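Local coordinates for mitochondrial enolase superfamily member 1 (Homo sapiens, PDB 4A35), which catalyses the magnesium-dependent dehydration of L-fuconate to 2-keto-3-deoxy-L-fuconate, a step in the breakdown of L-fucose, at residues A[329-343]-A[362-374]. Residues are numbered along the deposited sequence; the frame is centred on the assembly and turned at random.
Sequences DSCRLGSVNENLSVL and LCELVQHLIIFDY. With EDO (1,2-ethanediol), chain G.
Asn339 ND2, whose amide carbon CG meets Leu369 CD1 at 3.5 Å, grips two backbone carbonyls, Asp329 O at 3.1 Å and Ser335 O at 3.0 Å. Both acceptors lie close to the amide plane and both N-H...O angles reach at least 158°, so the two bonds together fix the rotation of the amide, though each carbonyl is met from above its own plane. With an alanine here, the loop carbonyl of Asp329 would probably lose its tie to helix 335-343, and Leu369 CD1 its amide neighbour. Leu369 crosses Asn339 at about a right angle, and its other methyl, CD2, packs on both branches of Val336.

Nearer the start of the contact, Ser330 has OG between backbone N and carbonyl carbon (chi1 61°), which brings it to 3.6 Å from Leu365 CB. Leu362 spreads its methyls over Asp329 OD1 and Cys331 SG. Asp329 OD2 closes an Asx turn with Cys331 N at 2.8 Å, while OD1 bonds His356, consistent with the His-Asp dyad of this family's barrel.

The axes of helix segments 335-343 and 362-374 come within 11.1 Å of each other, their N-to-C directions 38° apart. At the far end, Leu343 CD1 meets the Phe372 edge, and one water joins Leu343 O (3.0 Å) to Asp373 OD1 (2.7 Å). Asp373, also bonded to Ser378, belongs to a magnesium site. With no direct hydrogen bond between the segments, apolar packing and a single water bridge join these two barrel helices, while the polar anchoring lies within the first segment.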
ATOM      1  N   ASP A 329       3.749   0.957  14.622  1.00 17.81           N
ATOM      2  CA  ASP A 329       3.345   2.344  14.541  1.00 16.75           C
ATOM      3  C   ASP A 329       1.827   2.396  14.798  1.00 19.86           C
ATOM      4  O   ASP A 329       1.056   1.620  14.216  1.00 19.28           O
ATOM      5  CB  ASP A 329       3.721   3.001  13.219  1.00 16.28           C
ATOM      6  CG  ASP A 329       3.330   4.482  13.301  1.00 18.46           C
ATOM      7  OD1 ASP A 329       4.142   5.280  13.800  1.00 20.41           O
ATOM      8  OD2 ASP A 329       2.196   4.825  12.898  1.00 19.48           O
ATOM      9  N   SER A 330       1.428   3.301  15.700  1.00 16.73           N
ATOM     10  CA  SER A 330       0.055   3.485  16.170  1.00 17.13           C
ATOM     11  C   SER A 330      -0.890   3.993  15.061  1.00 19.13           C
ATOM     12  O   SER A 330      -2.092   3.825  15.186  1.00 18.85           O
ATOM     13  CB  SER A 330       0.056   4.493  17.337  1.00 20.18           C
ATOM     14  OG  SER A 330       0.540   5.784  16.982  1.00 22.49           O
ATOM     15  N   CYS A 331      -0.349   4.697  14.039  1.00 14.57           N
ATOM     16  CA  CYS A 331      -1.194   5.354  13.001  1.00 14.65           C
ATOM     17  C   CYS A 331      -0.979   4.839  11.530  1.00 18.85           C
ATOM     18  O   CYS A 331      -1.723   5.268  10.642  1.00 18.90           O
ATOM     19  CB  CYS A 331      -0.996   6.867  13.079  1.00 15.86           C
ATOM     20  SG  CYS A 331      -1.634   7.571  14.619  1.00 19.00           S
ATOM     21  N   ARG A 332      -0.025   3.946  11.295  1.00 15.65           N
ATOM     22  CA  ARG A 332       0.251   3.315  10.009  1.00 16.06           C
ATOM     23  C   ARG A 332      -0.588   2.018   9.896  1.00 18.19           C
ATOM     24  O   ARG A 332      -1.180   1.742   8.869  1.00 16.69           O
ATOM     25  CB  ARG A 332       1.751   2.961   9.903  1.00 13.50           C
ATOM     26  CG  ARG A 332       2.117   2.229   8.540  1.00 14.38           C
ATOM     27  CD  ARG A 332       1.815   3.053   7.284  1.00 15.24           C
ATOM     28  NE  ARG A 332       2.520   4.343   7.329  1.00 18.43           N
ATOM     29  CZ  ARG A 332       2.608   5.188   6.306  1.00 21.47           C
ATOM     30  NH1 ARG A 332       2.031   4.893   5.137  1.00 15.77           N
ATOM     31  NH2 ARG A 332       3.297   6.326   6.434  1.00 16.00           N
ATOM     32  N   LEU A 333      -0.572   1.214  10.972  1.00 16.33           N
ATOM     33  CA  LEU A 333      -1.391  -0.015  11.014  1.00 16.11           C
ATOM     34  C   LEU A 333      -2.846   0.348  11.331  1.00 18.14           C
ATOM     35  O   LEU A 333      -3.150   1.518  11.660  1.00 16.02           O
ATOM     36  CB  LEU A 333      -0.829  -0.966  12.111  1.00 14.46           C
ATOM     37  CG  LEU A 333       0.599  -1.524  11.846  1.00 16.83           C
ATOM     38  CD1 LEU A 333       1.024  -2.416  13.030  1.00 17.82           C
ATOM     39  CD2 LEU A 333       0.659  -2.434  10.561  1.00 16.58           C
ATOM     40  N   GLY A 334      -3.712  -0.651  11.258  1.00 16.27           N
ATOM     41  CA  GLY A 334      -5.136  -0.496  11.500  1.00 15.64           C
ATOM     42  C   GLY A 334      -5.480  -0.280  12.979  1.00 17.85           C
ATOM     43  O   GLY A 334      -6.124  -1.126  13.597  1.00 18.16           O
ATOM     44  N   SER A 335      -4.980   0.854  13.563  1.00 16.03           N
ATOM     45  CA  SER A 335      -5.243   1.334  14.928  1.00 15.78           C
ATOM     46  C   SER A 335      -4.860   0.265  16.007  1.00 17.08           C
ATOM     47  O   SER A 335      -3.993  -0.573  15.784  1.00 17.34           O
ATOM     48  CB  SER A 335      -6.706   1.788  15.028  1.00 16.36           C
ATOM     49  OG  SER A 335      -7.077   2.358  16.290  1.00 19.26           O
ATOM     50  N   VAL A 336      -5.539   0.293  17.144  1.00 17.09           N
ATOM     51  CA  VAL A 336      -5.251  -0.603  18.249  1.00 15.31           C
ATOM     52  C   VAL A 336      -5.461  -2.070  17.787  1.00 19.96           C
ATOM     53  O   VAL A 336      -4.603  -2.927  18.059  1.00 18.38           O
ATOM     54  CB  VAL A 336      -6.106  -0.205  19.498  1.00 16.20           C
ATOM     55  CG1 VAL A 336      -5.879  -1.199  20.650  1.00 17.20           C
ATOM     56  CG2 VAL A 336      -5.745   1.222  19.943  1.00 16.80           C
ATOM     57  N   ASN A 337      -6.528  -2.324  17.007  1.00 17.39           N
ATOM     58  CA  ASN A 337      -6.887  -3.702  16.595  1.00 17.47           C
ATOM     59  C   ASN A 337      -5.730  -4.407  15.892  1.00 19.45           C
ATOM     60  O   ASN A 337      -5.318  -5.463  16.322  1.00 16.07           O
ATOM     61  CB  ASN A 337      -8.111  -3.714  15.696  1.00 18.62           C
ATOM     62  CG  ASN A 337      -9.231  -2.822  16.201  1.00 27.82           C
ATOM     63  OD1 ASN A 337      -9.114  -1.602  16.196  1.00 18.32           O
ATOM     64  ND2 ASN A 337     -10.342  -3.403  16.621  1.00 20.21           N
ATOM     65  N   GLU A 338      -5.192  -3.798  14.846  1.00 17.14           N
ATOM     66  CA  GLU A 338      -4.117  -4.422  14.101  1.00 16.00           C
ATOM     67  C   GLU A 338      -2.803  -4.393  14.885  1.00 17.27           C
ATOM     68  O   GLU A 338      -2.042  -5.377  14.815  1.00 17.94           O
ATOM     69  CB  GLU A 338      -3.963  -3.776  12.752  1.00 15.38           C
ATOM     70  CG  GLU A 338      -3.102  -4.667  11.855  1.00 18.14           C
ATOM     71  CD  GLU A 338      -3.098  -4.262  10.387  1.00 20.01           C
ATOM     72  OE1 GLU A 338      -3.079  -3.046  10.095  1.00 17.78           O
ATOM     73  OE2 GLU A 338      -3.055  -5.178   9.533  1.00 15.71           O
ATOM     74  N   ASN A 339      -2.505  -3.275  15.628  1.00 17.03           N
ATOM     75  CA  ASN A 339      -1.301  -3.252  16.470  1.00 16.38           C
ATOM     76  C   ASN A 339      -1.320  -4.433  17.475  1.00 17.99           C
ATOM     77  O   ASN A 339      -0.264  -5.017  17.709  1.00 14.27           O
ATOM     78  CB  ASN A 339      -1.184  -1.943  17.239  1.00 17.27           C
ATOM     79  CG  ASN A 339      -0.369  -0.945  16.455  1.00 19.68           C
ATOM     80  OD1 ASN A 339       0.848  -1.032  16.379  1.00 20.60           O
ATOM     81  ND2 ASN A 339      -1.056  -0.069  15.734  1.00 14.43           N
ATOM     82  N   LEU A 340      -2.499  -4.763  18.066  1.00 18.00           N
ATOM     83  CA  LEU A 340      -2.596  -5.901  19.016  1.00 17.32           C
ATOM     84  C   LEU A 340      -2.168  -7.207  18.339  1.00 20.17           C
ATOM     85  O   LEU A 340      -1.403  -7.973  18.935  1.00 19.32           O
ATOM     86  CB  LEU A 340      -4.030  -6.084  19.553  1.00 16.12           C
ATOM     87  CG  LEU A 340      -4.483  -5.012  20.557  1.00 18.51           C
ATOM     88  CD1 LEU A 340      -6.013  -5.122  20.782  1.00 19.51           C
ATOM     89  CD2 LEU A 340      -3.727  -5.166  21.873  1.00 18.77           C
ATOM     90  N   SER A 341      -2.630  -7.425  17.089  1.00 14.76           N
ATOM     91  CA  SER A 341      -2.295  -8.660  16.323  1.00 14.83           C
ATOM     92  C   SER A 341      -0.780  -8.740  16.069  1.00 18.71           C
ATOM     93  O   SER A 341      -0.208  -9.836  16.128  1.00 18.15           O
ATOM     94  CB  SER A 341      -3.071  -8.719  15.004  1.00 16.85           C
ATOM     95  OG  SER A 341      -2.630  -7.851  13.970  1.00 18.04           O
ATOM     96  N   VAL A 342      -0.131  -7.568  15.856  1.00 17.18           N
ATOM     97  CA  VAL A 342       1.311  -7.531  15.569  1.00 16.79           C
ATOM     98  C   VAL A 342       2.060  -7.750  16.899  1.00 18.87           C
ATOM     99  O   VAL A 342       3.037  -8.477  16.912  1.00 17.57           O
ATOM    100  CB  VAL A 342       1.691  -6.225  14.832  1.00 18.93           C
ATOM    101  CG1 VAL A 342       3.222  -6.091  14.690  1.00 17.72           C
ATOM    102  CG2 VAL A 342       1.053  -6.199  13.425  1.00 17.34           C
ATOM    103  N   LEU A 343       1.632  -7.115  18.021  1.00 16.22           N
ATOM    104  CA  LEU A 343       2.281  -7.402  19.321  1.00 16.91           C
ATOM    105  C   LEU A 343       2.228  -8.908  19.619  1.00 19.71           C
ATOM    106  O   LEU A 343       3.187  -9.498  20.133  1.00 17.52           O
ATOM    107  CB  LEU A 343       1.561  -6.643  20.479  1.00 17.79           C
ATOM    108  CG  LEU A 343       1.743  -5.127  20.450  1.00 19.77           C
ATOM    109  CD1 LEU A 343       0.820  -4.469  21.505  1.00 20.57           C
ATOM    110  CD2 LEU A 343       3.240  -4.753  20.686  1.00 19.25           C
ATOM    111  N   LEU A 362       2.254  10.701  17.751  1.00 16.69           N
ATOM    112  CA  LEU A 362       2.560   9.244  17.795  1.00 15.14           C
ATOM    113  C   LEU A 362       3.046   8.800  19.204  1.00 20.53           C
ATOM    114  O   LEU A 362       2.679   7.709  19.631  1.00 19.82           O
ATOM    115  CB  LEU A 362       3.631   8.880  16.749  1.00 15.41           C
ATOM    116  CG  LEU A 362       3.285   9.240  15.263  1.00 21.57           C
ATOM    117  CD1 LEU A 362       4.458   8.815  14.313  1.00 21.63           C
ATOM    118  CD2 LEU A 362       1.958   8.529  14.806  1.00 19.91           C
ATOM    119  N   CYS A 363       3.865   9.634  19.902  1.00 17.39           N
ATOM    120  CA  CYS A 363       4.315   9.327  21.294  1.00 18.97           C
ATOM    121  C   CYS A 363       3.068   9.125  22.201  1.00 20.35           C
ATOM    122  O   CYS A 363       2.993   8.140  22.964  1.00 18.95           O
ATOM    123  CB  CYS A 363       5.197  10.452  21.849  1.00 20.09           C
ATOM    124  SG  CYS A 363       6.733  10.731  20.930  1.00 23.04           S
ATOM    125  N   GLU A 364       2.119  10.111  22.139  1.00 16.95           N
ATOM    126  CA  GLU A 364       0.909  10.121  22.955  1.00 16.48           C
ATOM    127  C   GLU A 364       0.096   8.810  22.784  1.00 20.88           C
ATOM    128  O   GLU A 364      -0.410   8.294  23.779  1.00 18.90           O
ATOM    129  CB  GLU A 364       0.020  11.320  22.569  1.00 18.52           C
ATOM    130  CG  GLU A 364       0.438  12.664  23.190  1.00 20.89           C
ATOM    131  CD  GLU A 364       1.810  13.223  22.824  1.00 22.35           C
ATOM    132  OE1 GLU A 364       2.306  12.940  21.706  1.00 21.77           O
ATOM    133  OE2 GLU A 364       2.313  14.073  23.596  1.00 22.71           O
ATOM    134  N   LEU A 365       0.066   8.244  21.579  1.00 18.45           N
ATOM    135  CA  LEU A 365      -0.750   7.004  21.347  1.00 18.15           C
ATOM    136  C   LEU A 365       0.043   5.751  21.600  1.00 20.60           C
ATOM    137  O   LEU A 365      -0.401   4.898  22.341  1.00 20.40           O
ATOM    138  CB  LEU A 365      -1.298   6.938  19.889  1.00 18.41           C
ATOM    139  CG  LEU A 365      -2.541   7.772  19.582  1.00 19.21           C
ATOM    140  CD1 LEU A 365      -2.282   9.286  19.848  1.00 19.38           C
ATOM    141  CD2 LEU A 365      -3.025   7.528  18.121  1.00 20.19           C
ATOM    142  N   VAL A 366       1.203   5.625  20.958  1.00 19.69           N
ATOM    143  CA  VAL A 366       1.946   4.378  20.965  1.00 17.49           C
ATOM    144  C   VAL A 366       2.410   3.958  22.398  1.00 19.65           C
ATOM    145  O   VAL A 366       2.497   2.768  22.655  1.00 19.47           O
ATOM    146  CB  VAL A 366       3.066   4.370  19.937  1.00 18.79           C
ATOM    147  CG1 VAL A 366       4.377   4.929  20.488  1.00 18.76           C
ATOM    148  CG2 VAL A 366       3.223   2.954  19.350  1.00 18.57           C
ATOM    149  N   GLN A 367       2.627   4.917  23.295  1.00 16.18           N
ATOM    150  CA  GLN A 367       3.014   4.611  24.708  1.00 15.36           C
ATOM    151  C   GLN A 367       1.944   3.643  25.349  1.00 19.28           C
ATOM    152  O   GLN A 367       2.310   2.758  26.103  1.00 17.29           O
ATOM    153  CB  GLN A 367       3.136   5.936  25.525  1.00 16.53           C
ATOM    154  CG  GLN A 367       1.814   6.694  25.660  1.00 19.05           C
ATOM    155  CD  GLN A 367       1.937   7.945  26.525  1.00 18.14           C
ATOM    156  OE1 GLN A 367       2.834   8.051  27.397  1.00 20.98           O
ATOM    157  NE2 GLN A 367       1.108   8.934  26.227  1.00 18.80           N
ATOM    158  N   HIS A 368       0.619   3.815  25.017  1.00 16.66           N
ATOM    159  CA  HIS A 368      -0.417   2.935  25.566  1.00 17.21           C
ATOM    160  C   HIS A 368      -0.196   1.505  25.099  1.00 19.40           C
ATOM    161  O   HIS A 368      -0.401   0.568  25.859  1.00 19.55           O
ATOM    162  CB  HIS A 368      -1.827   3.409  25.088  1.00 17.60           C
ATOM    163  CG  HIS A 368      -2.303   4.694  25.698  1.00 19.75           C
ATOM    164  ND1 HIS A 368      -3.107   4.695  26.836  1.00 19.40           N
ATOM    165  CD2 HIS A 368      -2.102   5.965  25.296  1.00 19.92           C
ATOM    166  CE1 HIS A 368      -3.333   5.970  27.103  1.00 19.63           C
ATOM    167  NE2 HIS A 368      -2.766   6.774  26.189  1.00 20.53           N
ATOM    168  N   LEU A 369       0.153   1.348  23.824  1.00 16.21           N
ATOM    169  CA  LEU A 369       0.287   0.013  23.241  1.00 15.35           C
ATOM    170  C   LEU A 369       1.492  -0.745  23.859  1.00 18.90           C
ATOM    171  O   LEU A 369       1.397  -1.949  24.140  1.00 17.29           O
ATOM    172  CB  LEU A 369       0.401   0.095  21.707  1.00 14.76           C
ATOM    173  CG  LEU A 369      -0.795   0.743  20.975  1.00 17.64           C
ATOM    174  CD1 LEU A 369      -0.489   0.906  19.433  1.00 15.83           C
ATOM    175  CD2 LEU A 369      -2.054  -0.022  21.185  1.00 23.82           C
ATOM    176  N   ILE A 370       2.617  -0.049  24.040  1.00 16.75           N
ATOM    177  CA  ILE A 370       3.820  -0.715  24.548  1.00 16.34           C
ATOM    178  C   ILE A 370       3.753  -0.945  26.087  1.00 17.51           C
ATOM    179  O   ILE A 370       4.281  -1.956  26.554  1.00 19.12           O
ATOM    180  CB  ILE A 370       5.110  -0.008  24.071  1.00 20.28           C
ATOM    181  CG1 ILE A 370       6.298  -0.990  24.034  1.00 22.47           C
ATOM    182  CG2 ILE A 370       5.444   1.314  24.807  1.00 19.25           C
ATOM    183  CD1 ILE A 370       6.152  -2.262  22.983  1.00 17.24           C
ATOM    184  N   ILE A 371       3.049  -0.057  26.838  1.00 16.07           N
ATOM    185  CA  ILE A 371       2.831  -0.294  28.261  1.00 15.43           C
ATOM    186  C   ILE A 371       1.957  -1.575  28.383  1.00 18.83           C
ATOM    187  O   ILE A 371       2.243  -2.436  29.208  1.00 18.90           O
ATOM    188  CB  ILE A 371       2.259   0.943  28.949  1.00 17.16           C
ATOM    189  CG1 ILE A 371       3.387   2.036  29.078  1.00 16.08           C
ATOM    190  CG2 ILE A 371       1.604   0.609  30.313  1.00 17.29           C
ATOM    191  CD1 ILE A 371       2.838   3.393  29.369  1.00 18.12           C
ATOM    192  N   PHE A 372       0.880  -1.655  27.560  1.00 17.19           N
ATOM    193  CA  PHE A 372       0.034  -2.857  27.515  1.00 17.84           C
ATOM    194  C   PHE A 372       0.894  -4.095  27.148  1.00 19.93           C
ATOM    195  O   PHE A 372       0.781  -5.124  27.825  1.00 21.07           O
ATOM    196  CB  PHE A 372      -1.174  -2.701  26.569  1.00 19.11           C
ATOM    197  CG  PHE A 372      -1.804  -4.049  26.215  1.00 19.93           C
ATOM    198  CD1 PHE A 372      -2.574  -4.744  27.148  1.00 21.49           C
ATOM    199  CD2 PHE A 372      -1.565  -4.648  24.970  1.00 22.18           C
ATOM    200  CE1 PHE A 372      -3.138  -5.995  26.828  1.00 20.42           C
ATOM    201  CE2 PHE A 372      -2.076  -5.927  24.680  1.00 23.38           C
ATOM    202  CZ  PHE A 372      -2.875  -6.583  25.611  1.00 21.30           C
ATOM    203  N   ASP A 373       1.788  -3.957  26.149  1.00 16.89           N
ATOM    204  CA  ASP A 373       2.663  -5.053  25.736  1.00 16.97           C
ATOM    205  C   ASP A 373       3.455  -5.584  26.971  1.00 20.16           C
ATOM    206  O   ASP A 373       3.490  -6.802  27.218  1.00 18.93           O
ATOM    207  CB  ASP A 373       3.631  -4.613  24.624  1.00 17.08           C
ATOM    208  CG  ASP A 373       4.546  -5.748  24.256  1.00 21.20           C
ATOM    209  OD1 ASP A 373       4.041  -6.759  23.737  1.00 21.23           O
ATOM    210  OD2 ASP A 373       5.759  -5.675  24.595  1.00 22.63           O
ATOM    211  N   TYR A 374       4.137  -4.673  27.690  1.00 17.29           N
ATOM    212  CA  TYR A 374       4.910  -5.070  28.872  1.00 17.17           C
ATOM    213  C   TYR A 374       4.066  -5.761  29.941  1.00 23.04           C
ATOM    214  O   TYR A 374       4.459  -6.815  30.468  1.00 21.29           O
ATOM    215  CB  TYR A 374       5.621  -3.855  29.525  1.00 17.49           C
ATOM    216  CG  TYR A 374       6.392  -4.243  30.781  1.00 17.67           C
ATOM    217  CD1 TYR A 374       7.526  -5.047  30.706  1.00 18.90           C
ATOM    218  CD2 TYR A 374       5.955  -3.843  32.044  1.00 18.18           C
ATOM    219  CE1 TYR A 374       8.214  -5.433  31.855  1.00 20.15           C
ATOM    220  CE2 TYR A 374       6.643  -4.221  33.204  1.00 18.65           C
ATOM    221  CZ  TYR A 374       7.772  -5.004  33.104  1.00 20.01           C
ATOM    222  OH  TYR A 374       8.428  -5.383  34.253  1.00 20.17           O
TER
HETATM  223  C1  EDO G1450      11.549  -7.437  33.803  1.00 25.15           C
HETATM  224  O1  EDO G1450      10.147  -7.301  33.696  1.00 24.94           O
HETATM  225  C2  EDO G1450      12.292  -6.518  32.826  1.00 27.32           C
HETATM  226  O2  EDO G1450      12.421  -7.187  31.590  1.00 24.39           O
HETATM  227  O   HOH W   1       5.209  -8.449  22.033  1.00 19.07           O